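PDB 4TKZ: PTS EIIA type-4 domain-containing protein from Streptococcus agalactiae NEM316, which is the EIIA component of a bacterial phosphotransferase system, of the mannose-type EIIA family, and probably relays phosphoryl groups during sugar uptake. Local coordinates for the interface of chains A and B. Residues are numbered along the deposited sequence; one frame, centred on the assembly and turned at random. Chains: chain A/B, Putative uncharacterized protein gbs1890.

Contact 1: the interface of chains A and B. Residues chain A 90, 92, 120-121, 124; chain B 90, 92, 120-121, 124.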
loop_
_atom_site.group_PDB
_atom_site.type_symbol
_atom_site.label_atom_id
_atom_site.label_comp_id
_atom_site.label_asym_id
_atom_site.label_seq_id
_atom_site.Cartn_x
_atom_site.Cartn_y
_atom_site.Cartn_z
ATOM N N GLY A 90 0.318 -5.712 5.425
ATOM C CA GLY A 90 -0.352 -4.416 5.508
ATOM C C GLY A 90 0.407 -3.283 4.851
ATOM O O GLY A 90 0.175 -2.118 5.161
ATOM N N ASN A 92 1.912 -0.273 3.302
ATOM C CA ASN A 92 1.497 1.024 2.728
ATOM C C ASN A 92 2.724 1.899 2.498
ATOM O O ASN A 92 3.831 1.495 2.836
ATOM C CB ASN A 92 0.393 1.720 3.546
ATOM C CG ASN A 92 0.771 1.958 4.996
ATOM O OD1 ASN A 92 1.946 2.048 5.339
ATOM N ND2 ASN A 92 -0.246 2.096 5.857
ATOM N N SER A 120 3.062 2.946 10.105
ATOM C CA SER A 120 2.111 2.334 9.182
ATOM C C SER A 120 0.685 2.628 9.621
ATOM O O SER A 120 -0.173 3.007 8.813
ATOM C CB SER A 120 2.342 0.812 9.088
ATOM O OG SER A 120 3.681 0.530 8.749
ATOM N N HIS A 121 0.447 2.480 10.916
ATOM C CA HIS A 121 -0.855 2.739 11.505
ATOM C C HIS A 121 -1.168 4.233 11.515
ATOM O O HIS A 121 -2.283 4.645 11.193
ATOM C CB HIS A 121 -0.884 2.213 12.940
ATOM C CG HIS A 121 -1.069 0.733 13.037
ATOM N ND1 HIS A 121 -2.251 0.113 12.698
ATOM C CD2 HIS A 121 -0.235 -0.249 13.454
ATOM C CE1 HIS A 121 -2.134 -1.190 12.895
ATOM N NE2 HIS A 121 -0.917 -1.436 13.346
ATOM N N ILE A 124 -2.671 5.927 8.331
ATOM C CA ILE A 124 -4.052 5.679 7.919
ATOM C C ILE A 124 -4.940 6.730 8.558
ATOM O O ILE A 124 -5.203 6.693 9.759
ATOM C CB ILE A 124 -4.521 4.279 8.360
ATOM C CG1 ILE A 124 -3.652 3.210 7.698
ATOM C CG2 ILE A 124 -5.982 4.047 7.974
ATOM C CD1 ILE A 124 -3.845 1.805 8.291
ATOM N N GLY B 90 -2.916 6.310 3.713
ATOM C CA GLY B 90 -2.453 5.044 4.279
ATOM C C GLY B 90 -2.790 3.803 3.483
ATOM O O GLY B 90 -2.786 2.691 4.025
ATOM N N ASN B 92 -3.323 0.554 1.805
ATOM C CA ASN B 92 -2.720 -0.782 1.667
ATOM C C ASN B 92 -3.704 -1.689 0.934
ATOM O O ASN B 92 -4.819 -1.261 0.628
ATOM C CB ASN B 92 -2.263 -1.365 3.015
ATOM C CG ASN B 92 -3.351 -1.361 4.074
ATOM O OD1 ASN B 92 -4.548 -1.384 3.774
ATOM N ND2 ASN B 92 -2.929 -1.350 5.338
ATOM N N SER B 120 -7.946 -1.820 7.312
ATOM C CA SER B 120 -6.638 -1.305 6.933
ATOM C C SER B 120 -5.669 -1.467 8.091
ATOM O O SER B 120 -4.513 -1.849 7.902
ATOM C CB SER B 120 -6.731 0.178 6.537
ATOM O OG SER B 120 -7.699 0.368 5.534
ATOM N N HIS B 121 -6.152 -1.177 9.295
ATOM C CA HIS B 121 -5.339 -1.291 10.504
ATOM C C HIS B 121 -5.123 -2.758 10.859
ATOM O O HIS B 121 -4.018 -3.183 11.226
ATOM C CB HIS B 121 -6.042 -0.584 11.669
ATOM C CG HIS B 121 -5.845 0.897 11.684
ATOM N ND1 HIS B 121 -4.649 1.480 12.041
ATOM C CD2 HIS B 121 -6.688 1.915 11.392
ATOM C CE1 HIS B 121 -4.764 2.795 11.964
ATOM N NE2 HIS B 121 -5.988 3.084 11.562
ATOM N N ILE B 124 -2.266 -4.795 9.136
ATOM C CA ILE B 124 -0.870 -4.558 9.493
ATOM C C ILE B 124 -0.515 -5.496 10.634
ATOM O O ILE B 124 -0.973 -5.326 11.768
ATOM C CB ILE B 124 -0.641 -3.099 9.928
ATOM C CG1 ILE B 124 -0.997 -2.159 8.781
ATOM C CG2 ILE B 124 0.818 -2.866 10.324
ATOM C CD1 ILE B 124 -1.163 -0.692 9.207
HETATM O O HOH W 1 0.065 -3.985 13.866
HETATM O O HOH W 2 -6.994 5.652 11.286
#
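A:His121 and B:His121 meet across the two-fold axis of this mannose-type EIIA dimer, a pairing that is probably biological. Their bond joins the two ring nitrogens ND1, 2.8 Å from A:His121 ND1 to B:His121 ND1. It is nearly straight, 170° at the hydrogen. One ND1 would have to donate and the other accept, and the coordinates do not show which ring carries the proton. The opposite nitrogens bind water. A:His121 NE2 reaches water 1 at 2.8 Å, and that water also contacts the carbonyl O of B:Ile124. Water 2 makes the twin bridge from B:His121 NE2 to the carbonyl O of A:Ile124.

Each asparagine amide makes one bond across the interface and one within its own chain. A:Asn92 ND2 donates to the backbone O of B:Gly90 at 3.2 Å, from well above the carbonyl plane. A:Asn92 ND2 also donates to A:Ser120 O of its own chain, 3.1 Å and 164°, with that oxygen in the amide plane. These two acceptors fix the rotation of the amide. B:Asn92 does the same with A:Gly90 and B:Ser120.

The apolar contacts centre on the isoleucines. B:Ile124 CD1 lies over one face of the A:His121 ring, 3.9 Å from its centroid and offset toward the rim. A:Ile124 CD1 sits over the centre of the B:His121 ring. A:Ile124 CD1 and B:Ile124 CD1 touch at 3.8 Å, and A:Ile124 CD1 also touches B:Ser120 CB.

Contact 2: the interface of chains A and B. Residues chain A 9, 12, 63-64; chain B 23, 93-94.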
loop_
_atom_site.group_PDB
_atom_site.type_symbol
_atom_site.label_atom_id
_atom_site.label_comp_id
_atom_site.label_asym_id
_atom_site.label_seq_id
_atom_site.Cartn_x
_atom_site.Cartn_y
_atom_site.Cartn_z
ATOM N N HIS A 9 1.329 -9.104 -4.574
ATOM C CA HIS A 9 0.578 -9.545 -5.742
ATOM C C HIS A 9 0.689 -8.582 -6.923
ATOM O O HIS A 9 0.636 -7.358 -6.752
ATOM C CB HIS A 9 -0.903 -9.689 -5.371
ATOM C CG HIS A 9 -1.194 -10.827 -4.436
ATOM N ND1 HIS A 9 -1.084 -10.711 -3.066
ATOM C CD2 HIS A 9 -1.615 -12.091 -4.675
ATOM C CE1 HIS A 9 -1.406 -11.864 -2.503
ATOM N NE2 HIS A 9 -1.739 -12.714 -3.457
ATOM N N PHE A 12 2.425 -4.609 -7.861
ATOM C CA PHE A 12 2.400 -3.780 -6.642
ATOM C C PHE A 12 3.827 -3.435 -6.185
ATOM O O PHE A 12 4.096 -2.273 -5.908
ATOM C CB PHE A 12 1.608 -4.540 -5.553
ATOM C CG PHE A 12 1.376 -3.796 -4.229
ATOM C CD1 PHE A 12 2.410 -3.191 -3.516
ATOM C CD2 PHE A 12 0.116 -3.828 -3.649
ATOM C CE1 PHE A 12 2.173 -2.573 -2.296
ATOM C CE2 PHE A 12 -0.137 -3.207 -2.429
ATOM C CZ PHE A 12 0.895 -2.581 -1.751
ATOM N N ASP A 63 2.078 -7.539 1.122
ATOM C CA ASP A 63 0.833 -6.806 0.953
ATOM C C ASP A 63 -0.270 -7.197 1.917
ATOM O O ASP A 63 -0.883 -6.337 2.549
ATOM C CB ASP A 63 0.337 -6.837 -0.501
ATOM C CG ASP A 63 0.244 -8.233 -1.084
ATOM O OD1 ASP A 63 0.676 -9.216 -0.445
ATOM O OD2 ASP A 63 -0.273 -8.343 -2.217
ATOM N N LEU A 64 -0.496 -8.495 2.052
ATOM C CA LEU A 64 -1.770 -8.966 2.559
ATOM C C LEU A 64 -1.589 -10.178 3.463
ATOM O O LEU A 64 -1.001 -11.176 3.058
ATOM C CB LEU A 64 -2.653 -9.316 1.362
ATOM C CG LEU A 64 -4.163 -9.412 1.517
ATOM C CD1 LEU A 64 -4.743 -8.107 2.064
ATOM C CD2 LEU A 64 -4.768 -9.751 0.165
ATOM N N ILE B 23 -6.295 -10.839 -7.861
ATOM C CA ILE B 23 -7.033 -11.478 -6.788
ATOM C C ILE B 23 -8.517 -11.592 -7.147
ATOM O O ILE B 23 -9.099 -12.669 -7.073
ATOM C CB ILE B 23 -6.820 -10.722 -5.466
ATOM C CG1 ILE B 23 -5.379 -10.923 -4.990
ATOM C CG2 ILE B 23 -7.828 -11.169 -4.407
ATOM C CD1 ILE B 23 -4.964 -10.012 -3.853
ATOM N N LEU B 93 -3.320 -2.921 0.617
ATOM C CA LEU B 93 -4.228 -3.758 -0.163
ATOM C C LEU B 93 -5.483 -4.106 0.646
ATOM O O LEU B 93 -6.559 -4.274 0.081
ATOM C CB LEU B 93 -3.513 -5.010 -0.702
ATOM C CG LEU B 93 -4.288 -5.891 -1.692
ATOM C CD1 LEU B 93 -4.769 -5.086 -2.870
ATOM C CD2 LEU B 93 -3.437 -7.071 -2.177
ATOM N N SER B 94 -5.347 -4.187 1.969
ATOM C CA SER B 94 -6.498 -4.409 2.847
ATOM C C SER B 94 -7.546 -3.320 2.653
ATOM O O SER B 94 -8.741 -3.606 2.522
ATOM C CB SER B 94 -6.066 -4.412 4.313
ATOM O OG SER B 94 -5.466 -5.640 4.679
HETATM O O HOH W 3 -0.689 -3.852 1.236
HETATM O O HOH W 4 -2.896 -4.885 3.572
#
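B:Ile23 CD1 lies over the centre of one face of the A:His9 ring, 3.9 Å from its centroid. The two side chains cross at about a right angle. A:His9 is the family's phosphorylation-site histidine, so the partner chain covers a face of the active-site ring. B:Ile23 CD1 also meets A:Leu64 CD2 tip to tip, at 4.0 Å. B:Leu93 comes alongside A:Asp63, pointing the same way, and its CD2 methyl lies 3.4 Å from A:Asp63 OD2. CG of B:Leu93 is anti to its backbone N (chi1 -172°), which carries the branch toward the aspartate. B:Leu93 CD2 also packs on A:Leu64 CD2 at 3.8 Å, the two side chains crossing at about a right angle.

Polar links between the chains run through water. Water 3 joins A:Asp63 O to B:Leu93 N. Water 4 lies 2.7 Å from A:Asp63 O and bonds B:Ser94 N and OG.

Behind this shell, A:Asp63 OD2 holds the histidine by two bonds. A:Asp63 OD2 accepts A:His9 ND1 at 2.6 Å on its syn lone pair, in the ring plane, and this fixes the ring's rotation. The backbone N of A:His9 meets A:Asp63 OD2 at 2.9 Å from above the carboxylate plane.

The active-site residues of chain A stand at the ends of strands: A:His9 closes strand 3-9 and A:Asp63 follows strand 57-62. Chain B supplies the end of helix 12-24 and the first turn of helix 93-102.

Contact 3: the interface of chains A and B. Residues chain A 15-16, 18-19, 93; chain B 9-12, 63.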
loop_
_atom_site.group_PDB
_atom_site.type_symbol
_atom_site.label_atom_id
_atom_site.label_comp_id
_atom_site.label_asym_id
_atom_site.label_seq_id
_atom_site.Cartn_x
_atom_site.Cartn_y
_atom_site.Cartn_z
ATOM N N GLY A 15 5.208 -0.827 -8.439
ATOM C CA GLY A 15 4.457 0.408 -8.323
ATOM C C GLY A 15 4.805 1.187 -7.070
ATOM O O GLY A 15 4.999 2.404 -7.128
ATOM N N ILE A 16 4.878 0.510 -5.928
ATOM C CA ILE A 16 5.212 1.218 -4.687
ATOM C C ILE A 16 6.687 1.640 -4.681
ATOM O O ILE A 16 7.042 2.678 -4.113
ATOM C CB ILE A 16 4.818 0.428 -3.410
ATOM C CG1 ILE A 16 4.761 1.371 -2.201
ATOM C CG2 ILE A 16 5.772 -0.733 -3.146
ATOM C CD1 ILE A 16 4.110 0.747 -0.991
ATOM N N SER A 18 8.163 2.679 -7.350
ATOM C CA SER A 18 8.160 3.900 -8.154
ATOM C C SER A 18 7.748 5.110 -7.318
ATOM O O SER A 18 8.164 6.228 -7.611
ATOM C CB SER A 18 7.265 3.763 -9.394
ATOM O OG SER A 18 5.892 3.845 -9.062
ATOM N N SER A 19 6.944 4.892 -6.273
ATOM C CA SER A 19 6.575 5.976 -5.356
ATOM C C SER A 19 7.810 6.436 -4.596
ATOM O O SER A 19 8.085 7.635 -4.481
ATOM C CB SER A 19 5.509 5.508 -4.362
ATOM O OG SER A 19 4.354 5.044 -5.035
ATOM N N LEU A 93 2.578 3.088 1.912
ATOM C CA LEU A 93 3.783 3.860 1.630
ATOM C C LEU A 93 4.438 4.339 2.926
ATOM O O LEU A 93 5.655 4.503 2.983
ATOM C CB LEU A 93 3.518 5.015 0.644
ATOM C CG LEU A 93 4.714 5.826 0.117
ATOM C CD1 LEU A 93 5.775 4.955 -0.507
ATOM C CD2 LEU A 93 4.255 6.884 -0.905
ATOM N N HIS B 9 1.619 8.538 -5.649
ATOM C CA HIS B 9 2.860 8.833 -6.346
ATOM C C HIS B 9 3.304 7.712 -7.275
ATOM O O HIS B 9 3.166 6.517 -6.957
ATOM C CB HIS B 9 3.984 9.077 -5.333
ATOM C CG HIS B 9 3.780 10.287 -4.474
ATOM N ND1 HIS B 9 3.001 10.269 -3.337
ATOM C CD2 HIS B 9 4.264 11.547 -4.581
ATOM C CE1 HIS B 9 3.010 11.470 -2.782
ATOM N NE2 HIS B 9 3.772 12.262 -3.518
ATOM N N GLY B 10 3.888 8.093 -8.400
ATOM C CA GLY B 10 4.418 7.123 -9.343
ATOM C C GLY B 10 3.307 6.293 -9.945
ATOM O O GLY B 10 2.192 6.790 -10.124
ATOM N N ASN B 11 3.605 5.033 -10.253
ATOM C CA ASN B 11 2.596 4.124 -10.774
ATOM C C ASN B 11 2.085 3.142 -9.721
ATOM O O ASN B 11 1.604 2.066 -10.052
ATOM C CB ASN B 11 3.113 3.397 -12.022
ATOM C CG ASN B 11 3.292 4.345 -13.204
ATOM O OD1 ASN B 11 4.397 4.803 -13.483
ATOM N ND2 ASN B 11 2.201 4.648 -13.889
ATOM N N PHE B 12 2.201 3.536 -8.454
ATOM C CA PHE B 12 1.577 2.831 -7.322
ATOM C C PHE B 12 0.093 2.522 -7.619
ATOM O O PHE B 12 -0.359 1.410 -7.358
ATOM C CB PHE B 12 1.790 3.704 -6.067
ATOM C CG PHE B 12 1.198 3.181 -4.763
ATOM C CD1 PHE B 12 -0.102 2.703 -4.672
ATOM C CD2 PHE B 12 1.941 3.286 -3.595
ATOM C CE1 PHE B 12 -0.621 2.276 -3.464
ATOM C CE2 PHE B 12 1.428 2.874 -2.375
ATOM C CZ PHE B 12 0.143 2.363 -2.314
ATOM N N ASP B 63 -2.070 7.544 -1.031
ATOM C CA ASP B 63 -0.943 6.845 -0.420
ATOM C C ASP B 63 -0.495 7.386 0.926
ATOM O O ASP B 63 -0.324 6.632 1.888
ATOM C CB ASP B 63 0.254 6.701 -1.381
ATOM C CG ASP B 63 0.685 8.010 -2.012
ATOM O OD1 ASP B 63 0.040 9.048 -1.774
ATOM O OD2 ASP B 63 1.682 7.990 -2.767
HETATM O O HOH W 5 0.104 3.954 0.938
#
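The B:Phe12 ring meets A:Ser19 edge-on in this mannose-type EIIA dimer, with the hydroxyl OG of A:Ser19 in the ring plane, 3.3 Å from B:Phe12 CD2. A:Ile16 runs alongside B:Phe12, pointing the same way. A:Ile16 CG1 touches B:Phe12 CE2 at 3.7 Å, and the CD1 methyl of A:Ile16 meets the same ring atom. CG of B:Phe12 is anti to the backbone N (chi1 179°), and this carries the ring along the helix of chain A. The B:His9 ring, the phosphorylation-site histidine, has the carboxylate carbon CG of B:Asp63 at its edge, in plane.

Two serine hydroxyls of chain A bind the backbone around this histidine. A:Ser19 OG donates to B:His9 O at 2.7 Å, from above the carbonyl plane. A:Ser18 OG accepts B:Asn11 N at 2.8 Å, 151° at the hydrogen. A:Ser18 OG also donates to A:Gly15 O of its own helix, at 2.6 Å. A:Ser18 OG stands between the backbone N and the carbonyl carbon (chi1 76°), which turns it onto A:Gly15 O, and the bond probably orients the oxygen to accept from B:Asn11 N. The loop after B:His9 is thus tied to the helix on both sides of B:Gly10.

Near B:Asp63 the link is through solvent. Water 5 lies 2.8 Å from A:Leu93 N and 2.9 Å from B:Asp63 O. It ties the start of helix 93-102 of chain A to the loop after strand 57-62 of chain B.

The three contacts lie along one two-fold interface. The C-alpha centres of contact 1 and contact 2 are about 12 Å apart, those of contact 1 and contact 3 about 15 Å, and those of contact 2 and contact 3 about 14 Å. Contacts 2 and 3 involve the two active sites in turn and share residues 9, 12, 63 and 93 with the chains exchanged. Contact 1 shares no residue with them, but its residue 92 directly precedes helix 93-102, whose residue 93 serves both. Helix 12-24 serves both active-site contacts. Each histidine site is therefore built against the partner chain, and dimer assembly probably helps to shape it.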